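Local coordinates for signal transduction histidine-protein kinase/phosphatase MprB (Mycobacterium hassiacum, PDB 6BLK) that probably autophosphorylates on a histidine with ATP as a membrane sensor kinase of a two-component system, this piece being its ATP-binding kinase domain, at residues E30-V35 with G69-Q74; W38-D43 with L127-A132; Y73-G78 with H150-G155. All coordinates share one frame; numbering follows the deposited sequence.

Contact 1: E30-V35 with G69-Q74; sequences EFEVTV and GVRLYQ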
loop_
_atom_site.group_PDB
_atom_site.type_symbol
_atom_site.label_atom_id
_atom_site.label_comp_id
_atom_site.label_asym_id
_atom_site.label_seq_id
_atom_site.Cartn_x
_atom_site.Cartn_y
_atom_site.Cartn_z
ATOM N N GLU A 30 4.485 -4.577 -14.504
ATOM C CA GLU A 30 5.908 -4.541 -14.205
ATOM C C GLU A 30 6.028 -3.997 -12.791
ATOM O O GLU A 30 5.948 -2.786 -12.581
ATOM C CB GLU A 30 6.657 -3.682 -15.216
ATOM C CG GLU A 30 8.098 -3.375 -14.810
ATOM C CD GLU A 30 8.910 -4.622 -14.461
ATOM O OE1 GLU A 30 8.701 -5.676 -15.107
ATOM O OE2 GLU A 30 9.759 -4.544 -13.537
ATOM N N PHE A 31 6.180 -4.891 -11.817
ATOM C CA PHE A 31 6.389 -4.473 -10.430
ATOM C C PHE A 31 7.840 -4.046 -10.249
ATOM O O PHE A 31 8.761 -4.834 -10.487
ATOM C CB PHE A 31 6.039 -5.594 -9.457
ATOM C CG PHE A 31 4.565 -5.852 -9.330
ATOM C CD1 PHE A 31 3.777 -5.068 -8.505
ATOM C CD2 PHE A 31 3.969 -6.894 -10.024
ATOM C CE1 PHE A 31 2.426 -5.313 -8.376
ATOM C CE2 PHE A 31 2.616 -7.142 -9.899
ATOM C CZ PHE A 31 1.843 -6.348 -9.070
ATOM N N GLU A 32 8.047 -2.794 -9.858
ATOM C CA GLU A 32 9.373 -2.236 -9.668
ATOM C C GLU A 32 9.597 -2.117 -8.172
ATOM O O GLU A 32 9.032 -1.226 -7.526
ATOM C CB GLU A 32 9.495 -0.879 -10.357
ATOM C CG GLU A 32 9.282 -0.962 -11.867
ATOM C CD GLU A 32 9.286 0.390 -12.548
ATOM O OE1 GLU A 32 8.725 1.353 -11.981
ATOM O OE2 GLU A 32 9.848 0.487 -13.664
ATOM N N VAL A 33 10.415 -3.011 -7.622
ATOM C CA VAL A 33 10.497 -3.214 -6.183
ATOM C C VAL A 33 11.854 -2.737 -5.703
ATOM O O VAL A 33 12.891 -3.132 -6.244
ATOM C CB VAL A 33 10.245 -4.685 -5.802
ATOM C CG1 VAL A 33 10.195 -4.864 -4.306
ATOM C CG2 VAL A 33 8.971 -5.149 -6.399
ATOM N N THR A 34 11.837 -1.828 -4.734
ATOM C CA THR A 34 13.055 -1.317 -4.108
ATOM C C THR A 34 12.790 -1.259 -2.601
ATOM O O THR A 34 12.152 -0.319 -2.128
ATOM C CB THR A 34 13.428 0.059 -4.640
ATOM O OG1 THR A 34 13.392 0.045 -6.077
ATOM C CG2 THR A 34 14.811 0.450 -4.179
ATOM N N VAL A 35 13.284 -2.242 -1.851
ATOM C CA VAL A 35 12.923 -2.391 -0.435
ATOM C C VAL A 35 14.199 -2.412 0.396
ATOM O O VAL A 35 14.998 -3.355 0.310
ATOM C CB VAL A 35 12.073 -3.650 -0.204
ATOM C CG1 VAL A 35 11.760 -3.896 1.232
ATOM C CG2 VAL A 35 10.763 -3.498 -0.954
ATOM N N GLY A 69 5.072 0.630 -8.602
ATOM C CA GLY A 69 6.278 0.857 -7.840
ATOM C C GLY A 69 6.015 0.492 -6.384
ATOM O O GLY A 69 4.969 0.804 -5.848
ATOM N N VAL A 70 6.978 -0.205 -5.796
ATOM C CA VAL A 70 6.894 -0.669 -4.419
ATOM C C VAL A 70 8.223 -0.289 -3.787
ATOM O O VAL A 70 9.241 -0.952 -4.016
ATOM C CB VAL A 70 6.654 -2.175 -4.304
ATOM C CG1 VAL A 70 6.516 -2.569 -2.868
ATOM C CG2 VAL A 70 5.448 -2.617 -5.149
ATOM N N ARG A 71 8.233 0.785 -3.020
ATOM C CA ARG A 71 9.481 1.363 -2.549
ATOM C C ARG A 71 9.412 1.522 -1.046
ATOM O O ARG A 71 8.423 2.006 -0.511
ATOM C CB ARG A 71 9.782 2.724 -3.195
ATOM C CG ARG A 71 9.419 2.873 -4.684
ATOM C CD ARG A 71 10.445 2.361 -5.643
ATOM N NE ARG A 71 10.056 2.638 -7.026
ATOM C CZ ARG A 71 10.648 2.097 -8.085
ATOM N NH1 ARG A 71 11.661 1.252 -7.923
ATOM N NH2 ARG A 71 10.236 2.410 -9.302
ATOM N N LEU A 72 10.460 1.100 -0.368
ATOM C CA LEU A 72 10.528 1.253 1.077
ATOM C C LEU A 72 11.909 1.801 1.390
ATOM O O LEU A 72 12.924 1.151 1.110
ATOM C CB LEU A 72 10.243 -0.069 1.817
ATOM C CG LEU A 72 10.079 0.008 3.333
ATOM C CD1 LEU A 72 9.383 -1.250 3.825
ATOM C CD2 LEU A 72 11.426 0.125 3.961
ATOM N N TYR A 73 11.944 3.000 1.959
ATOM C CA TYR A 73 13.184 3.662 2.316
ATOM C C TYR A 73 13.083 4.163 3.739
ATOM O O TYR A 73 12.023 4.615 4.161
ATOM C CB TYR A 73 13.456 4.839 1.396
ATOM C CG TYR A 73 13.923 4.476 0.022
ATOM C CD1 TYR A 73 15.230 4.054 -0.194
ATOM C CD2 TYR A 73 13.076 4.574 -1.065
ATOM C CE1 TYR A 73 15.671 3.735 -1.476
ATOM C CE2 TYR A 73 13.496 4.259 -2.312
ATOM C CZ TYR A 73 14.782 3.836 -2.522
ATOM O OH TYR A 73 15.152 3.543 -3.832
ATOM N N GLN A 74 14.202 4.118 4.452
ATOM C CA GLN A 74 14.299 4.756 5.765
ATOM C C GLN A 74 14.256 6.277 5.609
ATOM O O GLN A 74 14.907 6.833 4.733
ATOM C CB GLN A 74 15.612 4.356 6.439
ATOM C CG GLN A 74 15.777 4.915 7.857
ATOM C CD GLN A 74 16.928 4.305 8.617
ATOM O OE1 GLN A 74 17.727 3.552 8.074
ATOM N NE2 GLN A 74 17.017 4.634 9.910
#

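Contact 2: W38-D43 with L127-A132; sequences WQVIGD and LKHGGA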
loop_
_atom_site.group_PDB
_atom_site.type_symbol
_atom_site.label_atom_id
_atom_site.label_comp_id
_atom_site.label_asym_id
_atom_site.label_seq_id
_atom_site.Cartn_x
_atom_site.Cartn_y
_atom_site.Cartn_z
ATOM N N TRP A 38 14.073 -3.573 6.663
ATOM C CA TRP A 38 13.370 -2.857 7.732
ATOM C C TRP A 38 12.596 -3.831 8.610
ATOM O O TRP A 38 11.779 -4.604 8.125
ATOM C CB TRP A 38 12.425 -1.812 7.155
ATOM C CG TRP A 38 11.954 -0.807 8.125
ATOM C CD1 TRP A 38 10.695 -0.662 8.667
ATOM C CD2 TRP A 38 12.752 0.237 8.664
ATOM N NE1 TRP A 38 10.690 0.407 9.545
ATOM C CE2 TRP A 38 11.942 0.967 9.565
ATOM C CE3 TRP A 38 14.080 0.610 8.496
ATOM C CZ2 TRP A 38 12.420 2.057 10.262
ATOM C CZ3 TRP A 38 14.560 1.685 9.186
ATOM C CH2 TRP A 38 13.723 2.409 10.068
ATOM N N GLN A 39 12.779 -3.723 9.916
ATOM C CA GLN A 39 12.107 -4.587 10.880
ATOM C C GLN A 39 11.105 -3.753 11.669
ATOM O O GLN A 39 11.442 -2.681 12.167
ATOM C CB GLN A 39 13.101 -5.243 11.847
ATOM C CG GLN A 39 12.426 -6.085 12.922
ATOM C CD GLN A 39 13.357 -6.478 14.046
ATOM O OE1 GLN A 39 13.529 -5.744 15.018
ATOM N NE2 GLN A 39 13.971 -7.632 13.911
ATOM N N VAL A 40 9.868 -4.226 11.718
ATOM C CA VAL A 40 8.790 -3.598 12.470
ATOM C C VAL A 40 8.390 -4.569 13.568
ATOM O O VAL A 40 8.404 -5.783 13.357
ATOM C CB VAL A 40 7.590 -3.277 11.556
ATOM C CG1 VAL A 40 6.397 -2.775 12.384
ATOM C CG2 VAL A 40 7.987 -2.249 10.461
ATOM N N ILE A 41 8.059 -4.047 14.750
ATOM C CA ILE A 41 7.544 -4.881 15.832
ATOM C C ILE A 41 6.031 -4.878 15.705
ATOM O O ILE A 41 5.399 -3.818 15.739
ATOM C CB ILE A 41 7.988 -4.371 17.216
ATOM C CG1 ILE A 41 9.516 -4.189 17.298
ATOM C CG2 ILE A 41 7.485 -5.335 18.309
ATOM C CD1 ILE A 41 10.304 -5.440 17.098
ATOM N N GLY A 42 5.457 -6.045 15.516
ATOM C CA GLY A 42 4.022 -6.162 15.430
ATOM C C GLY A 42 3.554 -7.502 14.915
ATOM O O GLY A 42 4.083 -8.566 15.273
ATOM N N ASP A 43 2.582 -7.438 14.001
ATOM C CA ASP A 43 1.748 -8.565 13.613
ATOM C C ASP A 43 1.980 -8.801 12.127
ATOM O O ASP A 43 1.455 -8.049 11.294
ATOM C CB ASP A 43 0.302 -8.237 13.912
ATOM C CG ASP A 43 -0.651 -9.336 13.525
ATOM O OD1 ASP A 43 -0.253 -10.257 12.779
ATOM O OD2 ASP A 43 -1.816 -9.259 13.973
ATOM N N LEU A 127 -2.329 2.144 11.877
ATOM C CA LEU A 127 -2.428 2.833 13.170
ATOM C C LEU A 127 -2.089 1.907 14.335
ATOM O O LEU A 127 -1.484 2.353 15.325
ATOM C CB LEU A 127 -3.815 3.444 13.348
ATOM C CG LEU A 127 -4.156 4.580 12.392
ATOM C CD1 LEU A 127 -5.574 5.063 12.663
ATOM C CD2 LEU A 127 -3.216 5.729 12.496
ATOM N N LYS A 128 -2.520 0.650 14.286
ATOM C CA LYS A 128 -2.216 -0.256 15.387
ATOM C C LYS A 128 -0.713 -0.476 15.543
ATOM O O LYS A 128 -0.257 -0.767 16.655
ATOM C CB LYS A 128 -2.965 -1.572 15.204
ATOM C CG LYS A 128 -2.202 -2.697 14.549
ATOM C CD LYS A 128 -3.110 -3.911 14.263
ATOM C CE LYS A 128 -2.380 -4.959 13.419
ATOM N NZ LYS A 128 -3.152 -6.179 13.110
ATOM N N HIS A 129 0.062 -0.269 14.479
ATOM C CA HIS A 129 1.519 -0.356 14.494
ATOM C C HIS A 129 2.224 0.988 14.695
ATOM O O HIS A 129 3.441 1.076 14.487
ATOM C CB HIS A 129 2.001 -0.996 13.187
ATOM C CG HIS A 129 1.740 -2.460 13.108
ATOM N ND1 HIS A 129 0.525 -2.986 12.732
ATOM C CD2 HIS A 129 2.544 -3.519 13.362
ATOM C CE1 HIS A 129 0.591 -4.308 12.759
ATOM N NE2 HIS A 129 1.799 -4.654 13.165
ATOM N N GLY A 130 1.501 2.026 15.068
ATOM C CA GLY A 130 2.051 3.324 15.283
ATOM C C GLY A 130 2.481 4.063 14.063
ATOM O O GLY A 130 3.292 4.981 14.172
ATOM N N GLY A 131 1.920 3.735 12.897
ATOM C CA GLY A 131 2.296 4.377 11.667
ATOM C C GLY A 131 1.347 5.493 11.274
ATOM O O GLY A 131 0.482 5.937 12.040
ATOM N N ALA A 132 1.542 5.963 10.050
ATOM C CA ALA A 132 0.757 7.022 9.459
ATOM C C ALA A 132 0.638 6.751 7.970
ATOM O O ALA A 132 1.463 6.063 7.372
ATOM C CB ALA A 132 1.380 8.412 9.692
HETATM O O HOH W 1 5.541 -0.577 15.516
#

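Contact 3: Y73-G78 with H150-G155; sequences YQIDPG and HIVLPG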
loop_
_atom_site.group_PDB
_atom_site.type_symbol
_atom_site.label_atom_id
_atom_site.label_comp_id
_atom_site.label_asym_id
_atom_site.label_seq_id
_atom_site.Cartn_x
_atom_site.Cartn_y
_atom_site.Cartn_z
ATOM N N TYR A 73 11.944 3.000 1.959
ATOM C CA TYR A 73 13.184 3.662 2.316
ATOM C C TYR A 73 13.083 4.163 3.739
ATOM O O TYR A 73 12.023 4.615 4.161
ATOM C CB TYR A 73 13.456 4.839 1.396
ATOM C CG TYR A 73 13.923 4.476 0.022
ATOM C CD1 TYR A 73 15.230 4.054 -0.194
ATOM C CD2 TYR A 73 13.076 4.574 -1.065
ATOM C CE1 TYR A 73 15.671 3.735 -1.476
ATOM C CE2 TYR A 73 13.496 4.259 -2.312
ATOM C CZ TYR A 73 14.782 3.836 -2.522
ATOM O OH TYR A 73 15.152 3.543 -3.832
ATOM N N GLN A 74 14.202 4.118 4.452
ATOM C CA GLN A 74 14.299 4.756 5.765
ATOM C C GLN A 74 14.256 6.277 5.609
ATOM O O GLN A 74 14.907 6.833 4.733
ATOM C CB GLN A 74 15.612 4.356 6.439
ATOM C CG GLN A 74 15.777 4.915 7.857
ATOM C CD GLN A 74 16.928 4.305 8.617
ATOM O OE1 GLN A 74 17.727 3.552 8.074
ATOM N NE2 GLN A 74 17.017 4.634 9.910
ATOM N N ILE A 75 13.483 6.958 6.452
ATOM C CA ILE A 75 13.362 8.411 6.387
ATOM C C ILE A 75 13.872 9.126 7.642
ATOM O O ILE A 75 14.087 10.345 7.583
ATOM C CB ILE A 75 11.904 8.843 6.083
ATOM C CG1 ILE A 75 10.944 8.372 7.202
ATOM C CG2 ILE A 75 11.476 8.328 4.740
ATOM C CD1 ILE A 75 9.516 8.936 7.107
ATOM N N ASP A 76 14.100 8.422 8.769
ATOM C CA ASP A 76 14.773 8.928 9.973
ATOM C C ASP A 76 15.268 7.737 10.808
ATOM O O ASP A 76 15.050 6.574 10.425
ATOM C CB ASP A 76 13.842 9.879 10.754
ATOM C CG ASP A 76 12.618 9.206 11.318
ATOM O OD1 ASP A 76 12.754 8.238 12.074
ATOM O OD2 ASP A 76 11.497 9.675 11.022
ATOM N N PRO A 77 15.976 7.958 11.933
ATOM C CA PRO A 77 16.536 6.818 12.673
ATOM C C PRO A 77 15.510 5.785 13.106
ATOM O O PRO A 77 15.877 4.616 13.305
ATOM C CB PRO A 77 17.216 7.493 13.877
ATOM C CG PRO A 77 17.537 8.855 13.374
ATOM C CD PRO A 77 16.392 9.242 12.511
ATOM N N GLY A 78 14.232 6.152 13.240
ATOM C CA GLY A 78 13.258 5.178 13.683
ATOM C C GLY A 78 12.070 4.945 12.761
ATOM O O GLY A 78 11.126 4.259 13.162
ATOM N N HIS A 150 1.182 6.217 0.675
ATOM C CA HIS A 150 2.390 6.390 1.460
ATOM C C HIS A 150 2.107 5.900 2.879
ATOM O O HIS A 150 1.196 6.419 3.539
ATOM C CB HIS A 150 2.779 7.875 1.520
ATOM C CG HIS A 150 3.151 8.512 0.222
ATOM N ND1 HIS A 150 4.434 8.936 -0.039
ATOM C CD2 HIS A 150 2.412 8.867 -0.861
ATOM C CE1 HIS A 150 4.480 9.497 -1.232
ATOM N NE2 HIS A 150 3.270 9.460 -1.756
ATOM N N ILE A 151 2.911 4.952 3.361
ATOM C CA ILE A 151 2.770 4.363 4.692
ATOM C C ILE A 151 4.084 4.525 5.441
ATOM O O ILE A 151 5.128 3.987 5.027
ATOM C CB ILE A 151 2.382 2.882 4.609
ATOM C CG1 ILE A 151 0.980 2.744 3.992
ATOM C CG2 ILE A 151 2.458 2.221 5.996
ATOM C CD1 ILE A 151 0.564 1.337 3.673
ATOM N N VAL A 152 4.025 5.212 6.570
ATOM C CA VAL A 152 5.179 5.373 7.432
ATOM C C VAL A 152 5.054 4.357 8.566
ATOM O O VAL A 152 4.014 4.283 9.223
ATOM C CB VAL A 152 5.270 6.815 7.940
ATOM C CG1 VAL A 152 6.420 6.951 8.940
ATOM C CG2 VAL A 152 5.472 7.741 6.780
ATOM N N LEU A 153 6.126 3.581 8.807
ATOM C CA LEU A 153 6.154 2.516 9.819
ATOM C C LEU A 153 7.340 2.746 10.745
ATOM O O LEU A 153 8.483 2.871 10.276
ATOM C CB LEU A 153 6.271 1.118 9.219
ATOM C CG LEU A 153 5.019 0.657 8.458
ATOM C CD1 LEU A 153 5.347 -0.668 7.799
ATOM C CD2 LEU A 153 3.811 0.560 9.399
ATOM N N PRO A 154 7.137 2.776 12.050
ATOM C CA PRO A 154 8.286 2.772 12.952
ATOM C C PRO A 154 9.000 1.433 12.897
ATOM O O PRO A 154 8.411 0.380 12.634
ATOM C CB PRO A 154 7.667 3.026 14.330
ATOM C CG PRO A 154 6.294 2.553 14.213
ATOM C CD PRO A 154 5.863 2.755 12.774
ATOM N N GLY A 155 10.301 1.480 13.121
ATOM C CA GLY A 155 11.047 0.233 13.189
ATOM C C GLY A 155 12.534 0.495 13.213
ATOM O O GLY A 155 12.981 1.573 13.608
#

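Contact 1: E30-V35 with G69-Q74
Glu32 to Val35 pair with Gly69 to Leu72 as neighbouring parallel strands, their segment axes 4.6 Å apart and 12° from parallel, joined by three backbone bonds: Val70 N to Glu32 O, Thr34 N to Val70 O at 2.8 Å, and Leu72 N to Thr34 O. Arg71 carries the polar face. Its chain bends at chi2, turning CD back toward the neighbouring strand, and the guanidinium ends up between Thr34 and Glu32. Arg71 NH1 gives a hydrogen bond to Thr34 OG1 at 2.8 Å, with the hydroxyl oxygen practically in the guanidinium plane; the N-H is bent, 141° at the hydrogen. Glu32 has its main partner in Arg67, just outside the segment, through OE1 to NH1. The Arg71 bridge comes second, Arg71 NH2 to Glu32 OE1 at 3.3 Å, carboxylate and guanidinium planes turned 44° apart. Glu32 O lies over one face of the Arg71 guanidinium, toward its rim. These are the two strands of a beta-alpha-beta unit, strands 30-40 and 67-76 linked by helix 44-60, in the mixed sheet of the GHKL-type ATPase fold. Beside the arginine, Thr34 CG2 comes up to Tyr73 OH at 3.1 Å, a close carbon-to-oxygen approach. The other face of the sheet is apolar: Val33 CG2 sits 4.3 Å from Val70 CB, and Val35 CG1 touches Leu72 CB. Phe31 presents a ring edge to Val70, CD1 to CG2 at 4.5 Å, while helix 11-25 packs on it through Leu19 and Val22.

Contact 2: W38-D43 with L127-A132
His129 meets Asp43 with its CG set beside the backbone N (chi1 -73°), and the ring, turned by a chi2 of 82°, brings its NE2 edge to Asp43 N. Asp43 holds its own CG anti to the backbone N (chi1 179°), on the side of Lys128. The contact joins two helix ends of the ATPase domain: helix 118-128 finishes in a Schellman motif with Gly130, at positive phi, as its C' residue, and Asp43 is the N-cap of helix 44-60. Asp43 N donates to His129 NE2 at 3.0 Å, close to the ring plane and nearly straight, so NE2 serves as an acceptor. On the other side of the ring ND1 bonds to Val125 O; held at both nitrogens, the imidazole has its rotation fixed. His129 CD2 lies 3.7 Å from Ile41 O at the ring edge, while Val40 CG1 reaches His129 CD2 at 4.0 Å, the two side chains crossing at about a right angle. Gly42 CA lies close against His129 NE2, at 3.5 Å, with backbone angles that suit glycine. The Asp43 carboxylate is divided: OD1 takes bonds from Ser45 OG and Gly46 N, capping the helix that follows, and OD2 faces the extended Lys128, Asp43 OD2 to Lys128 NZ being a long, weak salt bridge of 3.5 Å. Beside the ring a water links the two backbones, giving one hydrogen to His129 O at 2.9 Å and the other to Ile41 O at 3.3 Å.

Contact 3: Y73-G78 with H150-G155
Ile75 and Val152 touch through single methyls, CD1 to CG1 at 4.1 Å, with their side chains crossing at about a right angle. Ile75 has its CG1 between the backbone N and the carbonyl carbon (chi1 62°), the crowded position; from there an extended chi2 carries CD1 out to the valine. Further along, Gly78 O accepts from Gly155 N at 2.9 Å, the donor lying well above the carbonyl plane, and Pro154 CA adds a CH···O contact to Gly78 O at 3.2 Å. This joins the turn between strands 67-76 and 79-85 to the end of strand 147-154, which pairs with strand 79-85 in the sheet; Ile75 and Asp76 form a classic beta bulge opposite His79. Asp76 then makes an Asx turn: its OD1 accepts Gly78 N at 2.8 Å, nearly along its C-O axis, and also bonds His79 ND1. Gln74, with CG anti to the backbone N and an extended chain, reaches back to the turn, its NE2 donating to Asp76 O at 2.8 Å from above that carbonyl plane, with the oxygen in the plane of the Gln74 amide.

Overall arrangement
Strand 67-76 runs through contact 1 and on into contact 3, which share Tyr73 and Gln74, their centres 14 Å apart. Strand 30-40 likewise carries contact 1 at its start and contact 2 at its end. Trp38 of contact 2 packs on residues of the other two: its CZ3 lies 3.6 Å from Gln74 CD, CB meets Leu72 CD2, and CZ2 approaches Gly155 C. Contacts 2 and 3, centres 10 Å apart, are also joined by the probable hydrogen bond from Val152 N to Ala132 O at 2.8 Å. Contact 1 is nearer the nucleotide: Gly69 lies about 7 Å from the side chain of Asp86, which binds ATP, and the Phe31 side chain about 11 Å from ATP. Contacts 2 and 3 sit away from the nucleotide site.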